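PDB 3WEU: L-lysine 6-oxidase from Marinomonas mediterranea, which catalyses the oxidative deamination of L-lysine at its epsilon-amino group through a cysteine tryptophylquinone cofactor, releasing ammonium and the hydrogen peroxide responsible for its antibacterial activity. Local coordinates for residues 10-15 with 244-249; 182-187 with 197-202; 612-617 with 677-682; 508-513 with 624-629. All coordinates share one frame; numbering follows the deposited sequence.

Interaction 1: residues 10-15 with 244-249; sequences GVARLG and MVVGSP
M244 reaches A12, and R13 reaches S248, through one bend in each side chain. In M244 CG stands anti to the backbone N, and a turn at chi2 (74°) places SD back over the neighbouring strand, near the carbonyl of G10. In R13 a turn at chi3 (101°) brings NE round toward the backbone of S248. The frame for both is a parallel strand pair, 10-13 beside 244-247, in the mixed sheet of the N-terminal domain, and it illustrates how parallel partners share their bonds. V245 donates its N to G10 O (2.8 Å) and returns its own O to A12 N (3.0 Å). A12 O in turn accepts G247 N at 2.8 Å, and L14 N continues the ladder to G247 O just as the first strand ends. On the sheet face carrying A12 and V246, the methyl CE of M244 presses against A12 CB at 3.3 Å, closer than ordinary carbon contact. Further along, L14 crosses V246 at about a right angle, with CD2 of L14 3.7 Å from V246 CG1. The opposite face carries V11, V245 and R13. Here S248 O lies at the edge of the R13 guanidinium, near its plane, where NE makes the main bond and NH2 adds a weak second one. E452 takes NH2 in a salt bridge, so the buried cation has a carboxylate as well as a carbonyl. Beyond the ladder, P249 leans on the loop with its ring atom CG 3.6 Å from L14 O.

Interaction 2: residues 182-187 with 197-202; sequences LGTLRT and GGYGFA
Y199 crosses T184 at about a right angle, and its ring spans this contact. From CB the chain turns to put CG anti to the carbonyl carbon (chi1 -65°). One flank of the ring brings CE1 within 4.4 Å of G183 CA, while CD2 on the other flank packs against G15 O. At the tip, Y199 OH lies 3.2 Å from T184 OG1, and the two hydroxyls are tied together through a shared partner: E152 receives both, one on each carboxylate oxygen. T19 adds a further bond to Y199 OH, and R58 reaches both T184 OG1 and G197 O.

Nearer the backbone the chains come very close. G183, at backbone angles (phi 150°, psi -153°) that call for glycine, brings its CA to 3.3 Å from G197 O. L182 O and G198 N do not bond directly; instead a water donates to L182 O at 2.7 Å and accepts a weak bond from G198 N. A backbone hydrogen bond joins T184 to L196 of the other arm, next to G197. The whole exemplifies the open end of an antiparallel beta hairpin, strands 181-187 and 193-196 of the N-terminal domain, where glycines lie at the point of divergence and a water links L182 O and G198 N as the chains part.

Interaction 3: residues 612-617 with 677-682; sequences YARGIN and PVFFIN
G615, third residue of a type II beta turn from A613 to I616, lies against the strand at F679 and F680, with the positive phi (98°) that this turn position normally gives to glycine. The turn is closed by I616 N bonding to A613 O at 3.0 Å. G615 CA directs a C-H at F679 O (3.4 Å), an oxygen that also accepts N617 ND2 at 3.0 Å; that amide nitrogen lies in the carbonyl plane, on a lone pair. R614, extended from CG to NE, runs side by side with F679 and lays CD over one face of its ring, toward the rim, 3.8 Å from CD1. Guanidinium and ring stand nearly perpendicular. With R614 CZ 5.5 Å from the centroid of the F679 ring, any cation-pi attraction is weak; the charge is met instead by E647, with N611 O as a further acceptor. I681 CG1 approaches G615 O at 3.4 Å, and the CD1 methyls of I616 and I681 meet. Strand 675-680 pairs with 656-661 through V678 and F680, which leaves the intervening F679 carbonyl to face the turn: a tight turn docked on the edge of strand 675-680 turned away from 656-661, in a two-stranded antiparallel sheet.

Interaction 4: residues 508-513 with 624-629; sequences PWQADF and EHWSAL
W626 offers one indole face to W509 and Q510, while S627 CB lies over the rim of the opposite face. W509 meets it edge-on: its CZ2 comes within 3.8 Å of W626 CD2, and the two ring planes stand 73° apart in a T-shaped (edge-to-face) pair with centroids separated by 5.2 Å. Q510 joins from the same side, sliding CD over the rim of the W509 ring and carrying NE2 onto the pyrrole part of W626. NE2 is 3.4 Å from W626 NE1, but both are donors, so they do not bond; only NE2 lies over the ring face, with the amide steeply tilted to it (65° between the planes). CB of W626 touches the edge of F513 at CE2. F513 also meets L629 tip to tip, CZ to CD1 at 3.4 Å, a snug fit, and its ring lies nearly parallel to that of F251. Together they form a buried aromatic cluster between the 3-10 segment after helix 619-625 and the start of helix 510-515, which runs directly into C516, the cysteine cross-linked to W581 in the tryptophylquinone cofactor.

From the N terminus, strand 4-13 waits some 230 residues for its parallel partner 237-247, and interaction 1 closes that long loop. Interaction 2 falls wholly within it, a short hairpin closure in the same sheet; G15 and L14 touch G198, so the two adjoin. Later in the chain, interactions 3 and 4 cross: 508-513 comes first, then 612-617, then 624-629 returns to 508-513 before 677-682 returns to 612-617. They meet where Y612 packs on L629 and H625 on I681. W509 and W626 bridge back to L14, S248, P249 and G200, so interaction 4 ties the N-terminal sheet to the C-terminal turn and two-stranded sheet of interaction 3.

Interaction 1: residues 10-15 with 244-249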
loop_
_atom_site.group_PDB
_atom_site.type_symbol
_atom_site.label_atom_id
_atom_site.label_comp_id
_atom_site.label_asym_id
_atom_site.label_seq_id
_atom_site.Cartn_x
_atom_site.Cartn_y
_atom_site.Cartn_z
ATOM N N GLY A 10 39.360 -10.148 7.106
ATOM C CA GLY A 10 38.825 -9.785 8.414
ATOM C C GLY A 10 37.307 -9.730 8.419
ATOM O O GLY A 10 36.674 -9.561 7.380
ATOM N N VAL A 11 36.729 -9.862 9.609
ATOM C CA VAL A 11 35.314 -9.825 9.754
ATOM C C VAL A 11 34.919 -8.966 10.902
ATOM O O VAL A 11 35.331 -9.233 12.003
ATOM C CB VAL A 11 34.765 -11.263 9.953
ATOM C CG1 VAL A 11 33.261 -11.233 10.276
ATOM C CG2 VAL A 11 35.071 -12.096 8.705
ATOM N N ALA A 12 34.114 -7.950 10.646
ATOM C CA ALA A 12 33.547 -7.108 11.673
ATOM C C ALA A 12 32.038 -7.248 11.572
ATOM O O ALA A 12 31.497 -7.688 10.520
ATOM C CB ALA A 12 33.932 -5.653 11.445
ATOM N N ARG A 13 31.341 -6.824 12.621
ATOM C CA ARG A 13 29.908 -6.897 12.597
ATOM C C ARG A 13 29.263 -5.630 13.077
ATOM O O ARG A 13 29.715 -4.988 14.032
ATOM C CB ARG A 13 29.420 -8.114 13.364
ATOM C CG ARG A 13 30.097 -9.369 12.859
ATOM C CD ARG A 13 29.506 -10.664 13.372
ATOM N NE ARG A 13 28.695 -11.138 12.284
ATOM C CZ ARG A 13 29.053 -12.042 11.383
ATOM N NH1 ARG A 13 30.209 -12.679 11.451
ATOM N NH2 ARG A 13 28.204 -12.308 10.419
ATOM N N LEU A 14 28.187 -5.290 12.405
ATOM C CA LEU A 14 27.444 -4.087 12.676
ATOM C C LEU A 14 26.964 -4.008 14.115
ATOM O O LEU A 14 26.622 -5.029 14.732
ATOM C CB LEU A 14 26.169 -4.075 11.793
ATOM C CG LEU A 14 26.325 -4.070 10.304
ATOM C CD1 LEU A 14 24.938 -4.082 9.694
ATOM C CD2 LEU A 14 27.156 -2.839 9.860
ATOM N N GLY A 15 26.875 -2.790 14.621
ATOM C CA GLY A 15 26.333 -2.542 15.940
ATOM C C GLY A 15 25.855 -1.099 16.075
ATOM O O GLY A 15 26.551 -0.144 15.671
ATOM N N MET A 244 38.862 -7.001 4.079
ATOM C CA MET A 244 38.016 -6.796 5.214
ATOM C C MET A 244 36.549 -6.874 4.800
ATOM O O MET A 244 36.140 -6.228 3.828
ATOM C CB MET A 244 38.324 -5.411 5.825
ATOM C CG MET A 244 37.417 -5.026 6.960
ATOM S SD MET A 244 37.858 -5.981 8.389
ATOM C CE MET A 244 36.400 -5.778 9.322
ATOM N N VAL A 245 35.735 -7.569 5.595
ATOM C CA VAL A 245 34.318 -7.654 5.322
ATOM C C VAL A 245 33.517 -7.323 6.563
ATOM O O VAL A 245 33.817 -7.792 7.647
ATOM C CB VAL A 245 33.980 -9.080 4.856
ATOM C CG1 VAL A 245 32.493 -9.204 4.565
ATOM C CG2 VAL A 245 34.801 -9.391 3.608
ATOM N N VAL A 246 32.460 -6.563 6.390
ATOM C CA VAL A 246 31.533 -6.248 7.459
ATOM C C VAL A 246 30.210 -7.056 7.241
ATOM O O VAL A 246 29.661 -7.082 6.121
ATOM C CB VAL A 246 31.199 -4.782 7.550
ATOM C CG1 VAL A 246 30.276 -4.553 8.743
ATOM C CG2 VAL A 246 32.448 -3.971 7.724
ATOM N N GLY A 247 29.815 -7.790 8.276
ATOM C CA GLY A 247 28.549 -8.477 8.290
ATOM C C GLY A 247 27.576 -7.933 9.286
ATOM O O GLY A 247 27.934 -7.181 10.240
ATOM N N SER A 248 26.373 -8.417 9.174
ATOM C CA SER A 248 25.333 -8.117 10.154
ATOM C C SER A 248 25.632 -8.945 11.422
ATOM O O SER A 248 26.571 -9.754 11.432
ATOM C CB SER A 248 23.965 -8.420 9.565
ATOM O OG SER A 248 23.833 -9.777 9.177
ATOM N N PRO A 249 24.958 -8.666 12.546
ATOM C CA PRO A 249 25.404 -9.342 13.758
ATOM C C PRO A 249 25.361 -10.880 13.712
ATOM O O PRO A 249 24.523 -11.458 13.003
ATOM C CB PRO A 249 24.478 -8.819 14.815
ATOM C CG PRO A 249 24.008 -7.467 14.295
ATOM C CD PRO A 249 23.861 -7.750 12.812
#

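Interaction 2: residues 182-187 with 197-202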
loop_
_atom_site.group_PDB
_atom_site.type_symbol
_atom_site.label_atom_id
_atom_site.label_comp_id
_atom_site.label_asym_id
_atom_site.label_seq_id
_atom_site.Cartn_x
_atom_site.Cartn_y
_atom_site.Cartn_z
ATOM N N LEU A 182 30.719 4.676 7.501
ATOM C CA LEU A 182 30.900 3.244 7.222
ATOM C C LEU A 182 31.612 2.460 8.344
ATOM O O LEU A 182 31.725 1.244 8.311
ATOM C CB LEU A 182 31.654 3.147 5.938
ATOM C CG LEU A 182 30.863 2.794 4.634
ATOM C CD1 LEU A 182 29.359 2.671 4.544
ATOM C CD2 LEU A 182 31.708 3.030 3.407
ATOM N N GLY A 183 32.171 3.189 9.292
ATOM C CA GLY A 183 32.747 2.594 10.458
ATOM C C GLY A 183 33.901 3.389 11.020
ATOM O O GLY A 183 33.944 4.601 10.869
ATOM N N THR A 184 34.807 2.696 11.696
ATOM C CA THR A 184 35.853 3.344 12.494
ATOM C C THR A 184 37.143 2.540 12.409
ATOM O O THR A 184 37.119 1.313 12.547
ATOM C CB THR A 184 35.411 3.422 13.976
ATOM O OG1 THR A 184 34.073 3.925 14.117
ATOM C CG2 THR A 184 36.374 4.249 14.799
ATOM N N LEU A 185 38.291 3.183 12.201
ATOM C CA LEU A 185 39.589 2.527 12.270
ATOM C C LEU A 185 40.245 2.950 13.577
ATOM O O LEU A 185 40.106 4.111 14.019
ATOM C CB LEU A 185 40.563 2.954 11.164
ATOM C CG LEU A 185 40.099 2.747 9.747
ATOM C CD1 LEU A 185 41.258 2.980 8.798
ATOM C CD2 LEU A 185 39.515 1.330 9.575
ATOM N N ARG A 186 40.836 1.979 14.257
ATOM C CA ARG A 186 41.624 2.270 15.434
ATOM C C ARG A 186 42.960 1.551 15.358
ATOM O O ARG A 186 43.132 0.621 14.557
ATOM C CB ARG A 186 40.902 1.808 16.674
ATOM C CG ARG A 186 39.796 2.697 17.106
ATOM C CD ARG A 186 39.040 2.062 18.268
ATOM N NE ARG A 186 38.097 2.995 18.917
ATOM C CZ ARG A 186 38.334 3.719 20.019
ATOM N NH1 ARG A 186 39.507 3.759 20.602
ATOM N NH2 ARG A 186 37.386 4.487 20.501
ATOM N N THR A 187 43.855 1.908 16.261
ATOM C CA THR A 187 44.986 1.106 16.598
ATOM C C THR A 187 44.949 0.877 18.081
ATOM O O THR A 187 44.371 1.671 18.818
ATOM C CB THR A 187 46.350 1.704 16.273
ATOM O OG1 THR A 187 46.460 2.985 16.910
ATOM C CG2 THR A 187 46.564 1.767 14.705
ATOM N N GLY A 197 33.081 -1.741 11.724
ATOM C CA GLY A 197 32.227 -1.476 10.578
ATOM C C GLY A 197 31.061 -0.594 10.933
ATOM O O GLY A 197 31.097 0.154 11.887
ATOM N N GLY A 198 30.004 -0.733 10.160
ATOM C CA GLY A 198 28.790 0.064 10.293
ATOM C C GLY A 198 28.013 -0.054 11.581
ATOM O O GLY A 198 28.287 -0.894 12.498
ATOM N N TYR A 199 26.999 0.790 11.605
ATOM C CA TYR A 199 26.173 1.005 12.724
ATOM C C TYR A 199 24.775 0.408 12.598
ATOM O O TYR A 199 23.995 0.512 13.553
ATOM C CB TYR A 199 26.081 2.495 12.979
ATOM C CG TYR A 199 27.375 3.120 13.365
ATOM C CD1 TYR A 199 28.215 3.708 12.389
ATOM C CD2 TYR A 199 27.848 3.021 14.676
ATOM C CE1 TYR A 199 29.437 4.270 12.758
ATOM C CE2 TYR A 199 29.078 3.550 15.045
ATOM C CZ TYR A 199 29.869 4.173 14.097
ATOM O OH TYR A 199 31.048 4.729 14.475
ATOM N N GLY A 200 24.500 -0.241 11.473
ATOM C CA GLY A 200 23.210 -0.798 11.170
ATOM C C GLY A 200 22.241 0.105 10.413
ATOM O O GLY A 200 21.040 -0.213 10.280
ATOM N N PHE A 201 22.758 1.240 9.922
ATOM C CA PHE A 201 22.003 2.141 9.039
ATOM C C PHE A 201 21.284 1.366 7.929
ATOM O O PHE A 201 21.866 0.508 7.250
ATOM C CB PHE A 201 22.966 3.154 8.368
ATOM C CG PHE A 201 22.286 4.091 7.412
ATOM C CD1 PHE A 201 22.034 3.743 6.108
ATOM C CD2 PHE A 201 21.876 5.347 7.877
ATOM C CE1 PHE A 201 21.334 4.645 5.257
ATOM C CE2 PHE A 201 21.189 6.214 7.045
ATOM C CZ PHE A 201 20.934 5.865 5.752
ATOM N N ALA A 202 20.032 1.694 7.718
ATOM C CA ALA A 202 19.270 1.101 6.580
ATOM C C ALA A 202 18.084 2.037 6.350
ATOM O O ALA A 202 17.171 2.158 7.189
ATOM C CB ALA A 202 18.814 -0.312 6.904
HETATM O O HOH W 1 30.639 -1.017 7.242
#

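Interaction 3: residues 612-617 with 677-682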
loop_
_atom_site.group_PDB
_atom_site.type_symbol
_atom_site.label_atom_id
_atom_site.label_comp_id
_atom_site.label_asym_id
_atom_site.label_seq_id
_atom_site.Cartn_x
_atom_site.Cartn_y
_atom_site.Cartn_z
ATOM N N TYR A 612 12.128 -17.576 16.995
ATOM C CA TYR A 612 13.169 -16.593 17.279
ATOM C C TYR A 612 12.752 -15.132 16.937
ATOM O O TYR A 612 13.137 -14.179 17.604
ATOM C CB TYR A 612 14.426 -16.945 16.469
ATOM C CG TYR A 612 15.547 -15.928 16.518
ATOM C CD1 TYR A 612 16.360 -15.819 17.648
ATOM C CD2 TYR A 612 15.791 -15.073 15.467
ATOM C CE1 TYR A 612 17.378 -14.912 17.723
ATOM C CE2 TYR A 612 16.812 -14.181 15.526
ATOM C CZ TYR A 612 17.586 -14.085 16.674
ATOM O OH TYR A 612 18.567 -13.169 16.762
ATOM N N ALA A 613 12.090 -14.979 15.796
ATOM C CA ALA A 613 11.728 -13.644 15.317
ATOM C C ALA A 613 10.316 -13.237 15.695
ATOM O O ALA A 613 9.802 -12.334 15.072
ATOM C CB ALA A 613 11.863 -13.605 13.805
ATOM N N ARG A 614 9.716 -13.832 16.697
ATOM C CA ARG A 614 8.309 -13.587 17.005
ATOM C C ARG A 614 8.179 -12.073 17.261
ATOM O O ARG A 614 8.954 -11.470 17.984
ATOM C CB ARG A 614 7.879 -14.409 18.158
ATOM C CG ARG A 614 8.629 -14.140 19.484
ATOM C CD ARG A 614 8.500 -15.258 20.477
ATOM N NE ARG A 614 9.251 -14.939 21.670
ATOM C CZ ARG A 614 10.581 -14.996 21.772
ATOM N NH1 ARG A 614 11.355 -15.354 20.736
ATOM N NH2 ARG A 614 11.159 -14.658 22.954
ATOM N N GLY A 615 7.142 -11.488 16.682
ATOM C CA GLY A 615 6.881 -10.090 16.837
ATOM C C GLY A 615 7.371 -9.212 15.703
ATOM O O GLY A 615 6.893 -8.094 15.528
ATOM N N ILE A 616 8.363 -9.692 14.966
ATOM C CA ILE A 616 8.848 -9.019 13.761
ATOM C C ILE A 616 8.049 -9.613 12.642
ATOM O O ILE A 616 8.395 -10.639 12.082
ATOM C CB ILE A 616 10.300 -9.292 13.461
ATOM C CG1 ILE A 616 11.165 -9.017 14.646
ATOM C CG2 ILE A 616 10.797 -8.397 12.299
ATOM C CD1 ILE A 616 11.411 -7.598 14.935
ATOM N N ASN A 617 6.906 -9.012 12.390
ATOM C CA ASN A 617 5.875 -9.629 11.540
ATOM C C ASN A 617 5.966 -9.202 10.047
ATOM O O ASN A 617 5.220 -9.722 9.224
ATOM C CB ASN A 617 4.501 -9.315 12.083
ATOM C CG ASN A 617 4.205 -10.120 13.355
ATOM O OD1 ASN A 617 4.256 -11.359 13.317
ATOM N ND2 ASN A 617 3.877 -9.451 14.451
ATOM N N PRO A 677 -0.537 -17.483 21.395
ATOM C CA PRO A 677 0.165 -16.281 21.749
ATOM C C PRO A 677 0.541 -15.497 20.496
ATOM O O PRO A 677 1.116 -16.030 19.547
ATOM C CB PRO A 677 1.443 -16.819 22.430
ATOM C CG PRO A 677 1.645 -18.178 21.801
ATOM C CD PRO A 677 0.285 -18.711 21.597
ATOM N N VAL A 678 0.374 -14.200 20.531
ATOM C CA VAL A 678 0.755 -13.362 19.401
ATOM C C VAL A 678 1.599 -12.193 19.861
ATOM O O VAL A 678 1.184 -11.382 20.688
ATOM C CB VAL A 678 -0.532 -12.810 18.707
ATOM C CG1 VAL A 678 -0.179 -11.922 17.541
ATOM C CG2 VAL A 678 -1.377 -13.973 18.249
ATOM N N PHE A 679 2.811 -12.142 19.332
ATOM C CA PHE A 679 3.716 -11.091 19.594
ATOM C C PHE A 679 3.686 -10.111 18.454
ATOM O O PHE A 679 3.545 -10.498 17.287
ATOM C CB PHE A 679 5.133 -11.664 19.735
ATOM C CG PHE A 679 5.329 -12.411 21.023
ATOM C CD1 PHE A 679 5.035 -13.734 21.083
ATOM C CD2 PHE A 679 5.735 -11.741 22.170
ATOM C CE1 PHE A 679 5.159 -14.446 22.242
ATOM C CE2 PHE A 679 5.897 -12.445 23.329
ATOM C CZ PHE A 679 5.637 -13.815 23.373
ATOM N N PHE A 680 3.823 -8.839 18.759
ATOM C CA PHE A 680 3.885 -7.835 17.704
ATOM C C PHE A 680 4.493 -6.566 18.214
ATOM O O PHE A 680 4.742 -6.443 19.413
ATOM C CB PHE A 680 2.497 -7.568 17.146
ATOM C CG PHE A 680 1.498 -7.073 18.161
ATOM C CD1 PHE A 680 0.939 -7.900 19.080
ATOM C CD2 PHE A 680 1.126 -5.733 18.156
ATOM C CE1 PHE A 680 -0.005 -7.441 19.999
ATOM C CE2 PHE A 680 0.174 -5.252 19.068
ATOM C CZ PHE A 680 -0.389 -6.111 19.981
ATOM N N ILE A 681 4.781 -5.670 17.301
ATOM C CA ILE A 681 5.328 -4.356 17.631
ATOM C C ILE A 681 4.248 -3.286 17.394
ATOM O O ILE A 681 3.740 -3.073 16.272
ATOM C CB ILE A 681 6.515 -4.056 16.759
ATOM C CG1 ILE A 681 7.628 -5.100 17.063
ATOM C CG2 ILE A 681 7.043 -2.669 17.037
ATOM C CD1 ILE A 681 8.767 -4.967 16.134
ATOM N N ASN A 682 3.880 -2.637 18.474
ATOM C CA ASN A 682 2.828 -1.661 18.411
ATOM C C ASN A 682 3.453 -0.443 17.808
ATOM O O ASN A 682 4.319 0.212 18.414
ATOM C CB ASN A 682 2.243 -1.399 19.787
ATOM C CG ASN A 682 1.035 -0.442 19.725
ATOM O OD1 ASN A 682 1.013 0.516 18.942
ATOM N ND2 ASN A 682 0.062 -0.695 20.566
#

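Interaction 4: residues 508-513 with 624-629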
loop_
_atom_site.group_PDB
_atom_site.type_symbol
_atom_site.label_atom_id
_atom_site.label_comp_id
_atom_site.label_asym_id
_atom_site.label_seq_id
_atom_site.Cartn_x
_atom_site.Cartn_y
_atom_site.Cartn_z
ATOM N N PRO A 508 18.475 -3.375 1.565
ATOM C CA PRO A 508 19.351 -3.570 2.705
ATOM C C PRO A 508 19.391 -5.037 3.199
ATOM O O PRO A 508 18.491 -5.817 2.913
ATOM C CB PRO A 508 18.723 -2.709 3.775
ATOM C CG PRO A 508 17.289 -2.858 3.503
ATOM C CD PRO A 508 17.145 -2.951 2.002
ATOM N N TRP A 509 20.444 -5.354 3.960
ATOM C CA TRP A 509 20.713 -6.731 4.456
ATOM C C TRP A 509 19.601 -7.290 5.282
ATOM O O TRP A 509 19.377 -8.504 5.290
ATOM C CB TRP A 509 21.980 -6.784 5.267
ATOM C CG TRP A 509 21.930 -6.018 6.548
ATOM C CD1 TRP A 509 22.327 -4.747 6.741
ATOM C CD2 TRP A 509 21.487 -6.506 7.810
ATOM N NE1 TRP A 509 22.140 -4.379 8.045
ATOM C CE2 TRP A 509 21.584 -5.438 8.724
ATOM C CE3 TRP A 509 20.994 -7.732 8.251
ATOM C CZ2 TRP A 509 21.317 -5.593 10.059
ATOM C CZ3 TRP A 509 20.648 -7.852 9.567
ATOM C CH2 TRP A 509 20.819 -6.796 10.459
ATOM N N GLN A 510 18.863 -6.431 5.946
ATOM C CA GLN A 510 17.745 -6.919 6.813
ATOM C C GLN A 510 16.723 -7.726 5.998
ATOM O O GLN A 510 16.000 -8.512 6.563
ATOM C CB GLN A 510 17.084 -5.795 7.590
ATOM C CG GLN A 510 17.921 -5.116 8.643
ATOM C CD GLN A 510 18.719 -3.909 8.112
ATOM O OE1 GLN A 510 18.905 -3.726 6.885
ATOM N NE2 GLN A 510 19.160 -3.071 9.028
ATOM N N ALA A 511 16.693 -7.597 4.651
ATOM C CA ALA A 511 15.910 -8.538 3.823
ATOM C C ALA A 511 16.489 -9.941 3.834
ATOM O O ALA A 511 15.761 -10.890 3.889
ATOM C CB ALA A 511 15.841 -8.054 2.373
ATOM N N ASP A 512 17.805 -10.091 3.718
ATOM C CA ASP A 512 18.393 -11.438 3.770
ATOM C C ASP A 512 18.024 -12.029 5.142
ATOM O O ASP A 512 17.665 -13.191 5.211
ATOM C CB ASP A 512 19.897 -11.458 3.538
ATOM C CG ASP A 512 20.284 -11.197 2.095
ATOM O OD1 ASP A 512 19.499 -11.639 1.182
ATOM O OD2 ASP A 512 21.407 -10.643 1.896
ATOM N N PHE A 513 18.099 -11.213 6.209
ATOM C CA PHE A 513 17.833 -11.662 7.569
ATOM C C PHE A 513 16.382 -12.081 7.696
ATOM O O PHE A 513 16.089 -13.185 8.187
ATOM C CB PHE A 513 18.219 -10.552 8.548
ATOM C CG PHE A 513 18.159 -10.913 10.055
ATOM C CD1 PHE A 513 18.253 -12.150 10.529
ATOM C CD2 PHE A 513 18.120 -9.896 10.974
ATOM C CE1 PHE A 513 18.292 -12.429 11.913
ATOM C CE2 PHE A 513 18.165 -10.144 12.346
ATOM C CZ PHE A 513 18.234 -11.441 12.801
ATOM N N GLU A 624 13.729 -2.013 10.766
ATOM C CA GLU A 624 13.754 -1.047 11.897
ATOM C C GLU A 624 14.231 -1.717 13.209
ATOM O O GLU A 624 15.007 -1.112 13.971
ATOM C CB GLU A 624 12.365 -0.481 12.115
ATOM C CG GLU A 624 12.421 0.602 13.198
ATOM C CD GLU A 624 11.171 1.446 13.310
ATOM O OE1 GLU A 624 10.138 1.152 12.683
ATOM O OE2 GLU A 624 11.219 2.411 14.075
ATOM N N HIS A 625 13.837 -2.967 13.433
ATOM C CA HIS A 625 13.980 -3.574 14.762
ATOM C C HIS A 625 14.858 -4.833 14.940
ATOM O O HIS A 625 14.787 -5.474 15.953
ATOM C CB HIS A 625 12.647 -3.839 15.263
ATOM C CG HIS A 625 11.862 -2.599 15.475
ATOM N ND1 HIS A 625 12.230 -1.649 16.401
ATOM C CD2 HIS A 625 10.710 -2.162 14.917
ATOM C CE1 HIS A 625 11.335 -0.673 16.425
ATOM N NE2 HIS A 625 10.393 -0.959 15.541
ATOM N N TRP A 626 15.706 -5.104 13.961
ATOM C CA TRP A 626 16.711 -6.197 13.976
ATOM C C TRP A 626 17.433 -6.266 15.332
ATOM O O TRP A 626 17.714 -7.353 15.857
ATOM C CB TRP A 626 17.656 -6.078 12.779
ATOM C CG TRP A 626 18.321 -4.757 12.700
ATOM C CD1 TRP A 626 17.777 -3.619 12.180
ATOM C CD2 TRP A 626 19.594 -4.379 13.252
ATOM N NE1 TRP A 626 18.643 -2.557 12.353
ATOM C CE2 TRP A 626 19.770 -3.000 12.988
ATOM C CE3 TRP A 626 20.604 -5.065 13.949
ATOM C CZ2 TRP A 626 20.900 -2.287 13.409
ATOM C CZ3 TRP A 626 21.742 -4.380 14.310
ATOM C CH2 TRP A 626 21.875 -2.978 14.079
ATOM N N SER A 627 17.779 -5.106 15.884
ATOM C CA SER A 627 18.608 -5.060 17.040
ATOM C C SER A 627 17.918 -5.474 18.283
ATOM O O SER A 627 18.580 -5.611 19.339
ATOM C CB SER A 627 19.304 -3.701 17.243
ATOM O OG SER A 627 18.394 -2.683 17.572
ATOM N N ALA A 628 16.602 -5.691 18.211
ATOM C CA ALA A 628 15.851 -6.111 19.367
ATOM C C ALA A 628 15.986 -7.616 19.622
ATOM O O ALA A 628 15.643 -8.097 20.707
ATOM C CB ALA A 628 14.391 -5.794 19.178
ATOM N N LEU A 629 16.485 -8.341 18.637
ATOM C CA LEU A 629 16.493 -9.833 18.713
ATOM C C LEU A 629 17.534 -10.367 19.648
ATOM O O LEU A 629 18.484 -9.678 20.030
ATOM C CB LEU A 629 16.647 -10.491 17.345
ATOM C CG LEU A 629 15.490 -10.122 16.409
ATOM C CD1 LEU A 629 15.774 -10.362 14.935
ATOM C CD2 LEU A 629 14.226 -10.868 16.769
#